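Local coordinates for protein AT-less polyketide synthase (Streptomyces platensis subsp. rosaceus, PDB 4TKT) that probably catalyses the decarboxylative condensation that lengthens the polyketide chain, as a ketosynthase domain of the AT-less type I synthase for isomigrastatin, at residues Asp25-Asn30 with Gly370-Leu375; Phe76-Phe81 with Lys86-Met91; Phe81-Lys86 with Leu97-Ala102; His194-Ala199 with Gly206-Gly211; Leu525-Cys528 with Gly533-Ala536. All coordinates share one frame; numbering follows the deposited sequence.

In the fold
From the N terminus, helix 24-32 opens contact 1, which does not close until helix 366-380, so contacts 2, 3 and 4 all lie within its long loop. Contact 2 folds the loop after strand 75-76 onto helix 85-89. Contact 3 crosses it, since its segments alternate with those of contact 2, and carries the same loop onto helix 93-109; the two share Phe-81 and Lys-86. Contact 4 follows in series and closes the turn from helix 188-202 into strand 208-214, touching contact 3 where Ala-102 meets Leu-209. Contact 5 comes last, after contact 1 has closed, and joins helix 518-530 to the loop leading into strand 538-541.

Contact 1. Residues Asp25-Asn30 with Gly370-Leu375; sequences DTFWEN and GLAKLL
Phe-27 reaches from helix 24-32 with one corner of its ring, CE2, which lies 4.0 Å from the methyl CB of Ala-372 on helix 366-380. The two helices therefore meet through an aromatic ring on one side and little more than backbone on the other. CG of Phe-27 is anti to the backbone N (chi1 -173°), which extends the ring toward helix 366-380. Its edge then faces the Lys-373 amide: N of Lys-373 sits near the ring plane, 4.0 Å from CE2 of Phe-27. The Ala-372 methyl approaches obliquely, and no hydrogen bond links the segments.

Lys-373 offers the ring only the base of its side chain, with its CB 4.4 Å from CE2 of Phe-27. Beyond that, its four torsions are all near 180°, so the fully stretched chain carries NZ away to a salt bridge with Glu-319. Leu-376 and Tyr-18 add further contacts to Phe-27, while the Trp-28 ring stacks with His-380. On its other sides, helix 366-380 packs against strands 9-17 and 432-439, an arrangement consistent with a central helix of the layered alpha/beta thiolase fold.

Contact 2. Residues Phe76-Phe81 with Lys86-Met91; sequences FDPLFF and KAASTM
Ala-88 presents its methyl group to a corner built by Phe-76 and Pro-78, and this is the tight part of the contact. CB of Ala-88 lies in the plane of the Phe-76 ring, at its edge, 4.0 Å from CD2 of that ring. CB of Pro-78 closes the corner, 4.1 Å from CB of Ala-88. The corner is itself compact, because Pro-78 N stands above one face of the Phe-76 ring, toward its rim. The ring is brought to the helix by its first torsion, which puts CG anti to the backbone N (chi1 -171°).

Packing is looser beside this corner. Met-91, present as selenomethionine, holds its SE atom 5.4 Å from the centroid of the Phe-76 ring and 49° off the ring normal, an oblique approach. Further along, the loop turns outward: Leu-79 is exposed, and the Lys-86 side chain is not modelled beyond CB. Phe-80 and Phe-81 take no part in the contact with 86-91 and pack on each other, CD2 of Phe-80 standing above the centre of the Phe-81 ring.

The turn is held by the bond from Phe-81 N to Pro-78 O, 3.0 Å long, while Asp-77 OD2 accepts a hydrogen bond from Ala-608 N. Taken together, this is a helical turn folded back on the short helix that follows it in sequence, with a Met-aromatic contact at its inner end, in the N-terminal part of a beta-ketoacyl synthase.

Contact 3. Residues Phe81-Lys86 with Leu97-Ala102; sequences FGISPK and LFLQCA
A CH-pi contact between Leu-99 and Phe-81 anchors the loop before helix 85-89 onto the long helix 93-109. CB of Leu-99 lies over one face of the Phe-81 ring, 4.2 Å from its centroid and 18° off the ring normal. The two side chains slide past each other in opposite directions, so CD2 of Leu-99 also comes within 4.0 Å of CD1 of Phe-81. Gln-100 crosses the ring at about a right angle: its CG touches CE2 of Phe-81 at 3.7 Å, and its amide plane is turned 33° from the ring.

Ile-83 completes the grip from further along the loop. Its CG1 is anti to the carbonyl carbon (chi1 -64°), and from there CD1 meets CD1 of Leu-99 tip to tip at 3.8 Å. Phe-172 of helix 163-173 meets the Phe-81 ring edge-to-face. With a serine in place of Phe-81, Leu-99 CB and Gln-100 CG would probably lose the surface they rest on, opening a gap between loop and helix. Past Ile-83, Ser-84 is the N-cap of helix 85-89, its OG bonded to Ala-87 N, and the loop before this cap packs on helix 93-109 within the N-terminal half of the thiolase-type ketosynthase fold.

Contact 4. Residues His194-Ala199 with Gly206-Gly211; sequences HLACAA and GVALAG
The Ala-196 methyl overlaps two methyl groups of the neighbouring strand, its CB lying 3.9 Å from CB of Ala-210 and 4.1 Å from CB of Ala-208. It sits between these two residues, which belong to the same face of strand 208-214 because one residue separates them. All three side chains end at CB, which lets the backbones come close: the CA atoms of Ala-196 and Ala-208 are 6.1 Å apart. The touching surface is wholly apolar, without any hydrogen bond between the segments.

Topologically this is a beta-alpha-beta crossover. Helix 188-202 follows strand 179-182 and leads into strand 208-214, which is parallel to strand 179-182, with strand 129-136 between the two. The helix packs on one face of the sheet, running back antiparallel to the strands it joins. Phe-134 and Leu-258, from the strands flanking 208-214, also touch Ala-196 and widen the apolar floor under the helix.

Leu-209 points to the other face of the strand, where its CD2 meets CB of Ala-102 on helix 93-109 at 3.6 Å; the strand is thus packed between helices on both faces. The side chain of Cys-197 points away from strand 208-214 and packs on Leu-258 and Ile-275.

Contact 5. Residues Leu525-Cys528 with Gly533-Ala536; sequences LDAC and GLPA
The chain leaves helix 518-530 and doubles back in an extended course, bringing the CA of Leu-534 to 5.9 Å from the CA of Ala-527. No hydrogen bond joins the two segments; small, mostly apolar contacts hold them together.

One branch of Leu-534 carries most of them. Its CD2 lies 3.8 Å from CB of Ala-527 and 4.1 Å from CB of Cys-528, and it rests against the helix backbone as well, 3.6 Å from N of Cys-528. Leu-534 does not start out toward the helix, but with CG anti to the carbonyl carbon (chi1 -64°) its end comes round onto it. Ala-527 has a second neighbour on the loop, the carbonyl O of Gly-533, at 3.4 Å from its CB. The helix side of the contact is buried, whereas Gly-533 is exposed.

The Cys-528 side chain also packs on Ala-476 of helix 469-482. Phe-511 of strand 509-515 and Phe-540 of strand 538-541 touch both Cys-528 and Leu-534, so the Leu-534 side chain reaches helix 518-530 and both strands, just before the chain enters strand 538-541.

Contact 1. Residues Asp25-Asn30 with Gly370-Leu375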
# COMPACT_ATOMS: atom_id res chain seq x y z
N ASP A 25 6.28 -2.93 7.30
CA ASP A 25 7.09 -3.02 8.52
C ASP A 25 8.50 -2.50 8.27
O ASP A 25 9.05 -1.76 9.08
CB ASP A 25 7.15 -4.46 9.04
CG ASP A 25 5.82 -4.94 9.58
OD1 ASP A 25 4.96 -4.10 9.92
OD2 ASP A 25 5.63 -6.17 9.68
N THR A 26 9.08 -2.90 7.14
CA THR A 26 10.40 -2.42 6.76
C THR A 26 10.36 -0.94 6.45
O THR A 26 11.28 -0.19 6.77
CB THR A 26 10.94 -3.18 5.54
OG1 THR A 26 10.93 -4.58 5.80
CG2 THR A 26 12.36 -2.74 5.22
N PHE A 27 9.26 -0.51 5.82
CA PHE A 27 9.08 0.88 5.44
C PHE A 27 9.11 1.78 6.67
O PHE A 27 9.70 2.86 6.64
CB PHE A 27 7.76 1.05 4.68
CG PHE A 27 7.56 2.43 4.11
CD1 PHE A 27 8.56 3.04 3.37
CD2 PHE A 27 6.36 3.10 4.30
CE1 PHE A 27 8.37 4.30 2.84
CE2 PHE A 27 6.17 4.36 3.76
CZ PHE A 27 7.18 4.96 3.04
N TRP A 28 8.50 1.32 7.76
CA TRP A 28 8.52 2.07 9.01
C TRP A 28 9.93 2.14 9.59
O TRP A 28 10.34 3.17 10.11
CB TRP A 28 7.58 1.45 10.04
CG TRP A 28 7.69 2.09 11.38
CD1 TRP A 28 8.14 1.52 12.53
CD2 TRP A 28 7.36 3.45 11.71
NE1 TRP A 28 8.11 2.43 13.56
CE2 TRP A 28 7.64 3.63 13.08
CE3 TRP A 28 6.86 4.53 10.98
CZ2 TRP A 28 7.43 4.84 13.74
CZ3 TRP A 28 6.65 5.74 11.63
CH2 TRP A 28 6.94 5.88 13.00
N GLU A 29 10.66 1.03 9.49
CA GLU A 29 12.03 0.99 9.99
C GLU A 29 12.90 2.00 9.24
O GLU A 29 13.68 2.73 9.85
CB GLU A 29 12.61 -0.42 9.86
CG GLU A 29 11.88 -1.46 10.70
CD GLU A 29 12.41 -2.87 10.47
OE1 GLU A 29 13.36 -3.03 9.68
OE2 GLU A 29 11.87 -3.81 11.09
N ASN A 30 12.75 2.04 7.92
CA ASN A 30 13.47 3.00 7.10
C ASN A 30 13.10 4.44 7.43
O ASN A 30 13.97 5.30 7.53
CB ASN A 30 13.21 2.72 5.61
CG ASN A 30 13.78 1.40 5.16
OD1 ASN A 30 14.32 0.64 5.95
ND2 ASN A 30 13.66 1.12 3.86
N GLY A 370 2.54 8.02 0.67
CA GLY A 370 2.37 9.12 1.61
C GLY A 370 1.35 8.78 2.67
O GLY A 370 1.53 9.10 3.84
N LEU A 371 0.27 8.11 2.26
CA LEU A 371 -0.75 7.67 3.20
C LEU A 371 -0.17 6.66 4.18
O LEU A 371 -0.50 6.67 5.37
CB LEU A 371 -1.94 7.06 2.46
CG LEU A 371 -3.04 6.49 3.35
CD1 LEU A 371 -3.58 7.57 4.27
CD2 LEU A 371 -4.16 5.90 2.51
N ALA A 372 0.70 5.80 3.68
CA ALA A 372 1.36 4.80 4.51
C ALA A 372 2.19 5.45 5.60
O ALA A 372 2.09 5.08 6.77
CB ALA A 372 2.24 3.90 3.65
N LYS A 373 3.01 6.43 5.22
CA LYS A 373 3.85 7.14 6.18
C LYS A 373 3.01 7.81 7.26
O LYS A 373 3.36 7.79 8.44
CB LYS A 373 4.71 8.19 5.47
CG LYS A 373 5.53 9.05 6.43
CD LYS A 373 6.32 10.11 5.69
CE LYS A 373 6.87 11.15 6.65
NZ LYS A 373 7.53 12.28 5.94
N LEU A 374 1.89 8.40 6.85
CA LEU A 374 1.02 9.11 7.77
C LEU A 374 0.35 8.15 8.75
O LEU A 374 0.35 8.40 9.96
CB LEU A 374 -0.04 9.91 7.01
CG LEU A 374 -0.93 10.85 7.83
CD1 LEU A 374 -0.10 11.65 8.82
CD2 LEU A 374 -1.69 11.78 6.90
N LEU A 375 -0.20 7.06 8.24
CA LEU A 375 -0.86 6.06 9.08
C LEU A 375 0.12 5.38 10.03
O LEU A 375 -0.22 5.10 11.18
CB LEU A 375 -1.57 5.01 8.22
CG LEU A 375 -2.79 5.48 7.43
CD1 LEU A 375 -3.30 4.36 6.54
CD2 LEU A 375 -3.88 5.97 8.36

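Contact 2. Residues Phe76-Phe81 with Lys86-Met91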
# COMPACT_ATOMS: atom_id res chain seq x y z
N PHE A 76 7.08 -12.85 -10.41
CA PHE A 76 5.63 -13.00 -10.41
C PHE A 76 5.23 -14.46 -10.19
O PHE A 76 5.99 -15.37 -10.51
CB PHE A 76 5.05 -12.48 -11.73
CG PHE A 76 3.55 -12.41 -11.76
CD1 PHE A 76 2.85 -11.83 -10.71
CD2 PHE A 76 2.84 -12.90 -12.84
CE1 PHE A 76 1.47 -11.75 -10.74
CE2 PHE A 76 1.46 -12.82 -12.88
CZ PHE A 76 0.78 -12.25 -11.83
N ASP A 77 4.04 -14.67 -9.65
CA ASP A 77 3.52 -16.01 -9.39
C ASP A 77 2.24 -16.24 -10.18
O ASP A 77 1.15 -16.24 -9.61
CB ASP A 77 3.26 -16.20 -7.90
CG ASP A 77 3.02 -17.64 -7.51
OD1 ASP A 77 2.75 -18.48 -8.40
OD2 ASP A 77 3.09 -17.94 -6.30
N PRO A 78 2.36 -16.44 -11.50
CA PRO A 78 1.19 -16.53 -12.39
C PRO A 78 0.23 -17.68 -12.06
O PRO A 78 -0.99 -17.49 -12.14
CB PRO A 78 1.82 -16.73 -13.77
CG PRO A 78 3.17 -17.30 -13.50
CD PRO A 78 3.62 -16.66 -12.23
N LEU A 79 0.76 -18.84 -11.69
CA LEU A 79 -0.08 -19.99 -11.37
C LEU A 79 -0.99 -19.70 -10.18
O LEU A 79 -2.12 -20.18 -10.11
CB LEU A 79 0.78 -21.22 -11.08
CG LEU A 79 0.93 -22.22 -12.22
CD1 LEU A 79 1.12 -21.52 -13.55
CD2 LEU A 79 2.11 -23.14 -11.95
N PHE A 80 -0.48 -18.90 -9.24
CA PHE A 80 -1.26 -18.49 -8.09
C PHE A 80 -2.51 -17.73 -8.52
O PHE A 80 -3.58 -17.88 -7.92
CB PHE A 80 -0.41 -17.64 -7.15
CG PHE A 80 -1.11 -17.21 -5.90
CD1 PHE A 80 -1.06 -18.00 -4.76
CD2 PHE A 80 -1.82 -16.02 -5.85
CE1 PHE A 80 -1.70 -17.61 -3.60
CE2 PHE A 80 -2.47 -15.63 -4.70
CZ PHE A 80 -2.41 -16.42 -3.57
N PHE A 81 -2.38 -16.92 -9.57
CA PHE A 81 -3.47 -16.07 -10.03
C PHE A 81 -4.22 -16.64 -11.23
O PHE A 81 -5.03 -15.95 -11.84
CB PHE A 81 -2.94 -14.67 -10.37
CG PHE A 81 -2.36 -13.95 -9.20
CD1 PHE A 81 -3.18 -13.30 -8.29
CD2 PHE A 81 -0.99 -13.91 -9.01
CE1 PHE A 81 -2.64 -12.64 -7.21
CE2 PHE A 81 -0.44 -13.24 -7.93
CZ PHE A 81 -1.27 -12.60 -7.03
N LYS A 86 3.06 -18.05 -20.01
CA LYS A 86 3.33 -17.41 -21.29
C LYS A 86 2.73 -16.01 -21.32
O LYS A 86 3.33 -15.08 -21.85
CB LYS A 86 2.79 -18.25 -22.44
N ALA A 87 1.53 -15.87 -20.75
CA ALA A 87 0.85 -14.58 -20.74
C ALA A 87 1.52 -13.61 -19.79
O ALA A 87 1.51 -12.40 -20.02
CB ALA A 87 -0.61 -14.76 -20.35
N ALA A 88 2.11 -14.14 -18.72
CA ALA A 88 2.79 -13.32 -17.73
C ALA A 88 3.97 -12.55 -18.32
O ALA A 88 4.25 -11.42 -17.92
CB ALA A 88 3.26 -14.18 -16.57
N SER A 89 4.66 -13.17 -19.27
CA SER A 89 5.87 -12.60 -19.85
C SER A 89 5.61 -11.27 -20.57
O SER A 89 6.45 -10.38 -20.54
CB SER A 89 6.51 -13.60 -20.82
OG SER A 89 6.99 -14.74 -20.14
N THR A 90 4.45 -11.15 -21.20
CA THR A 90 4.11 -9.94 -21.95
C THR A 90 3.14 -9.05 -21.19
O THR A 90 2.65 -8.06 -21.71
CB THR A 90 3.50 -10.28 -23.32
OG1 THR A 90 2.36 -11.13 -23.13
CG2 THR A 90 4.52 -10.98 -24.20
N MSE A 91 2.88 -9.42 -19.94
CA MSE A 91 1.96 -8.68 -19.09
C MSE A 91 2.70 -7.59 -18.33
O MSE A 91 3.74 -7.84 -17.74
CB MSE A 91 1.25 -9.63 -18.12
CG MSE A 91 0.31 -8.97 -17.14
SE MSE A 91 -0.57 -10.30 -16.00
CE MSE A 91 -1.58 -11.25 -17.39

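Contact 3. Residues Phe81-Lys86 with Leu97-Ala102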
# COMPACT_ATOMS: atom_id res chain seq x y z
N PHE A 81 -2.38 -16.92 -9.57
CA PHE A 81 -3.47 -16.07 -10.03
C PHE A 81 -4.22 -16.64 -11.23
O PHE A 81 -5.03 -15.95 -11.84
CB PHE A 81 -2.94 -14.67 -10.37
CG PHE A 81 -2.36 -13.95 -9.20
CD1 PHE A 81 -3.18 -13.30 -8.29
CD2 PHE A 81 -0.99 -13.91 -9.01
CE1 PHE A 81 -2.64 -12.64 -7.21
CE2 PHE A 81 -0.44 -13.24 -7.93
CZ PHE A 81 -1.27 -12.60 -7.03
N GLY A 82 -3.94 -17.90 -11.56
CA GLY A 82 -4.61 -18.55 -12.67
C GLY A 82 -4.26 -17.92 -14.00
O GLY A 82 -5.06 -17.93 -14.93
N ILE A 83 -3.06 -17.36 -14.08
CA ILE A 83 -2.57 -16.77 -15.31
C ILE A 83 -1.50 -17.67 -15.92
O ILE A 83 -0.62 -18.16 -15.21
CB ILE A 83 -1.99 -15.37 -15.07
CG1 ILE A 83 -3.09 -14.42 -14.59
CG2 ILE A 83 -1.34 -14.83 -16.33
CD1 ILE A 83 -2.58 -13.06 -14.14
N SER A 84 -1.58 -17.90 -17.22
CA SER A 84 -0.59 -18.74 -17.89
C SER A 84 0.76 -18.05 -17.88
O SER A 84 0.85 -16.84 -18.10
CB SER A 84 -1.02 -19.05 -19.33
OG SER A 84 -0.72 -17.97 -20.20
N PRO A 85 1.83 -18.81 -17.61
CA PRO A 85 3.20 -18.30 -17.58
C PRO A 85 3.59 -17.59 -18.88
O PRO A 85 4.35 -16.63 -18.84
CB PRO A 85 4.04 -19.56 -17.38
CG PRO A 85 3.13 -20.48 -16.63
CD PRO A 85 1.76 -20.23 -17.20
N LYS A 86 3.06 -18.05 -20.01
CA LYS A 86 3.33 -17.41 -21.29
C LYS A 86 2.73 -16.01 -21.32
O LYS A 86 3.33 -15.08 -21.85
CB LYS A 86 2.79 -18.25 -22.44
N LEU A 97 2.37 -6.64 -10.21
CA LEU A 97 2.67 -6.25 -8.84
C LEU A 97 1.44 -5.77 -8.08
O LEU A 97 1.37 -5.88 -6.86
CB LEU A 97 3.75 -5.16 -8.82
CG LEU A 97 5.14 -5.57 -9.32
CD1 LEU A 97 6.20 -4.60 -8.83
CD2 LEU A 97 5.47 -6.99 -8.88
N PHE A 98 0.46 -5.23 -8.80
CA PHE A 98 -0.75 -4.75 -8.15
C PHE A 98 -1.64 -5.92 -7.76
O PHE A 98 -2.31 -5.88 -6.73
CB PHE A 98 -1.52 -3.77 -9.05
CG PHE A 98 -2.56 -2.98 -8.32
CD1 PHE A 98 -2.20 -2.10 -7.31
CD2 PHE A 98 -3.91 -3.11 -8.64
CE1 PHE A 98 -3.16 -1.37 -6.63
CE2 PHE A 98 -4.87 -2.38 -7.97
CZ PHE A 98 -4.50 -1.51 -6.96
N LEU A 99 -1.62 -6.97 -8.58
CA LEU A 99 -2.30 -8.21 -8.23
C LEU A 99 -1.80 -8.73 -6.89
O LEU A 99 -2.59 -9.05 -6.00
CB LEU A 99 -2.09 -9.27 -9.31
CG LEU A 99 -3.18 -9.41 -10.37
CD1 LEU A 99 -2.78 -10.41 -11.44
CD2 LEU A 99 -4.50 -9.81 -9.73
N GLN A 100 -0.48 -8.81 -6.74
CA GLN A 100 0.13 -9.31 -5.52
C GLN A 100 -0.13 -8.36 -4.35
O GLN A 100 -0.34 -8.80 -3.22
CB GLN A 100 1.64 -9.52 -5.72
CG GLN A 100 1.95 -10.63 -6.72
CD GLN A 100 3.44 -10.90 -6.86
OE1 GLN A 100 4.27 -10.07 -6.51
NE2 GLN A 100 3.78 -12.07 -7.39
N CYS A 101 -0.12 -7.07 -4.64
CA CYS A 101 -0.45 -6.05 -3.65
C CYS A 101 -1.89 -6.20 -3.16
O CYS A 101 -2.17 -6.07 -1.97
CB CYS A 101 -0.24 -4.66 -4.24
SG CYS A 101 -0.65 -3.31 -3.13
N ALA A 102 -2.81 -6.45 -4.09
CA ALA A 102 -4.22 -6.63 -3.76
C ALA A 102 -4.43 -7.79 -2.79
O ALA A 102 -5.16 -7.67 -1.81
CB ALA A 102 -5.03 -6.84 -5.02

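Contact 4. Residues His194-Ala199 with Gly206-Gly211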
# COMPACT_ATOMS: atom_id res chain seq x y z
N HIS A 194 -10.25 8.99 -3.43
CA HIS A 194 -11.36 9.93 -3.48
C HIS A 194 -12.60 9.30 -4.11
O HIS A 194 -13.69 9.37 -3.54
CB HIS A 194 -10.96 11.19 -4.26
CG HIS A 194 -12.07 12.18 -4.43
ND1 HIS A 194 -12.47 13.02 -3.42
CD2 HIS A 194 -12.86 12.45 -5.49
CE1 HIS A 194 -13.47 13.77 -3.85
NE2 HIS A 194 -13.72 13.45 -5.10
N LEU A 195 -12.43 8.69 -5.27
CA LEU A 195 -13.54 8.06 -5.97
C LEU A 195 -14.05 6.83 -5.21
O LEU A 195 -15.25 6.56 -5.20
CB LEU A 195 -13.13 7.66 -7.38
CG LEU A 195 -12.73 8.84 -8.27
CD1 LEU A 195 -12.35 8.34 -9.65
CD2 LEU A 195 -13.86 9.86 -8.36
N ALA A 196 -13.13 6.11 -4.58
CA ALA A 196 -13.50 4.95 -3.78
C ALA A 196 -14.39 5.35 -2.61
O ALA A 196 -15.42 4.72 -2.35
CB ALA A 196 -12.26 4.23 -3.27
N CYS A 197 -14.01 6.41 -1.91
CA CYS A 197 -14.77 6.89 -0.77
C CYS A 197 -16.15 7.38 -1.19
O CYS A 197 -17.13 7.19 -0.47
CB CYS A 197 -14.01 8.00 -0.04
SG CYS A 197 -12.56 7.43 0.88
N ALA A 198 -16.22 7.99 -2.36
CA ALA A 198 -17.48 8.47 -2.90
C ALA A 198 -18.41 7.31 -3.23
O ALA A 198 -19.61 7.37 -2.96
CB ALA A 198 -17.25 9.32 -4.14
N ALA A 199 -17.84 6.25 -3.80
CA ALA A 199 -18.61 5.06 -4.16
C ALA A 199 -19.17 4.36 -2.92
O ALA A 199 -20.31 3.91 -2.92
CB ALA A 199 -17.75 4.10 -4.97
N GLY A 206 -19.83 -2.33 -1.15
CA GLY A 206 -19.71 -2.48 0.29
C GLY A 206 -18.30 -2.21 0.79
O GLY A 206 -18.10 -1.53 1.80
N VAL A 207 -17.32 -2.75 0.08
CA VAL A 207 -15.92 -2.46 0.38
C VAL A 207 -15.23 -1.99 -0.89
O VAL A 207 -15.73 -2.21 -1.99
CB VAL A 207 -15.18 -3.69 0.95
CG1 VAL A 207 -15.94 -4.28 2.11
CG2 VAL A 207 -14.96 -4.73 -0.14
N ALA A 208 -14.09 -1.34 -0.73
CA ALA A 208 -13.36 -0.84 -1.88
C ALA A 208 -11.86 -0.97 -1.70
O ALA A 208 -11.31 -0.57 -0.67
CB ALA A 208 -13.74 0.60 -2.16
N LEU A 209 -11.21 -1.54 -2.70
CA LEU A 209 -9.77 -1.56 -2.76
C LEU A 209 -9.29 -0.33 -3.53
O LEU A 209 -9.67 -0.12 -4.68
CB LEU A 209 -9.29 -2.84 -3.45
CG LEU A 209 -7.87 -3.30 -3.13
CD1 LEU A 209 -7.72 -3.52 -1.64
CD2 LEU A 209 -7.56 -4.56 -3.90
N ALA A 210 -8.48 0.50 -2.88
CA ALA A 210 -7.95 1.70 -3.52
C ALA A 210 -6.44 1.76 -3.37
O ALA A 210 -5.91 1.51 -2.29
CB ALA A 210 -8.60 2.94 -2.93
N GLY A 211 -5.75 2.10 -4.45
CA GLY A 211 -4.31 2.19 -4.41
C GLY A 211 -3.71 2.72 -5.70
O GLY A 211 -4.43 3.10 -6.63

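Contact 5. Residues Leu525-Cys528 with Gly533-Ala536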
# COMPACT_ATOMS: atom_id res chain seq x y z
N LEU A 525 5.82 -24.87 14.01
CA LEU A 525 6.08 -24.14 12.77
C LEU A 525 7.49 -24.39 12.27
O LEU A 525 7.71 -24.57 11.07
CB LEU A 525 5.85 -22.64 12.98
CG LEU A 525 4.39 -22.24 13.21
CD1 LEU A 525 4.27 -20.78 13.61
CD2 LEU A 525 3.56 -22.53 11.96
N ASP A 526 8.45 -24.39 13.19
CA ASP A 526 9.84 -24.65 12.84
C ASP A 526 10.00 -26.06 12.28
O ASP A 526 10.74 -26.27 11.32
CB ASP A 526 10.75 -24.45 14.05
CG ASP A 526 12.21 -24.34 13.67
OD1 ASP A 526 12.51 -23.76 12.60
OD2 ASP A 526 13.07 -24.82 14.44
N ALA A 527 9.30 -27.01 12.89
CA ALA A 527 9.36 -28.40 12.45
C ALA A 527 8.82 -28.56 11.04
O ALA A 527 9.42 -29.22 10.20
CB ALA A 527 8.60 -29.29 13.42
N CYS A 528 7.67 -27.93 10.79
CA CYS A 528 7.07 -27.96 9.46
C CYS A 528 7.94 -27.25 8.43
O CYS A 528 8.07 -27.70 7.30
CB CYS A 528 5.68 -27.32 9.50
SG CYS A 528 4.91 -27.16 7.88
N GLY A 533 10.27 -33.82 12.13
CA GLY A 533 9.15 -34.49 12.77
C GLY A 533 8.17 -33.55 13.43
O GLY A 533 8.56 -32.63 14.15
N LEU A 534 6.88 -33.79 13.20
CA LEU A 534 5.83 -32.96 13.77
C LEU A 534 5.34 -33.52 15.10
O LEU A 534 5.30 -34.73 15.29
CB LEU A 534 4.66 -32.84 12.80
CG LEU A 534 4.96 -32.12 11.48
CD1 LEU A 534 3.70 -32.02 10.64
CD2 LEU A 534 5.55 -30.74 11.74
N PRO A 535 4.97 -32.62 16.03
CA PRO A 535 4.43 -33.05 17.33
C PRO A 535 3.08 -33.74 17.17
O PRO A 535 2.54 -33.80 16.07
CB PRO A 535 4.30 -31.74 18.10
CG PRO A 535 4.17 -30.70 17.05
CD PRO A 535 5.04 -31.16 15.92
N ALA A 536 2.55 -34.26 18.28
CA ALA A 536 1.20 -34.80 18.28
C ALA A 536 0.20 -33.66 18.20
O ALA A 536 0.41 -32.59 18.78
CB ALA A 536 0.96 -35.64 19.52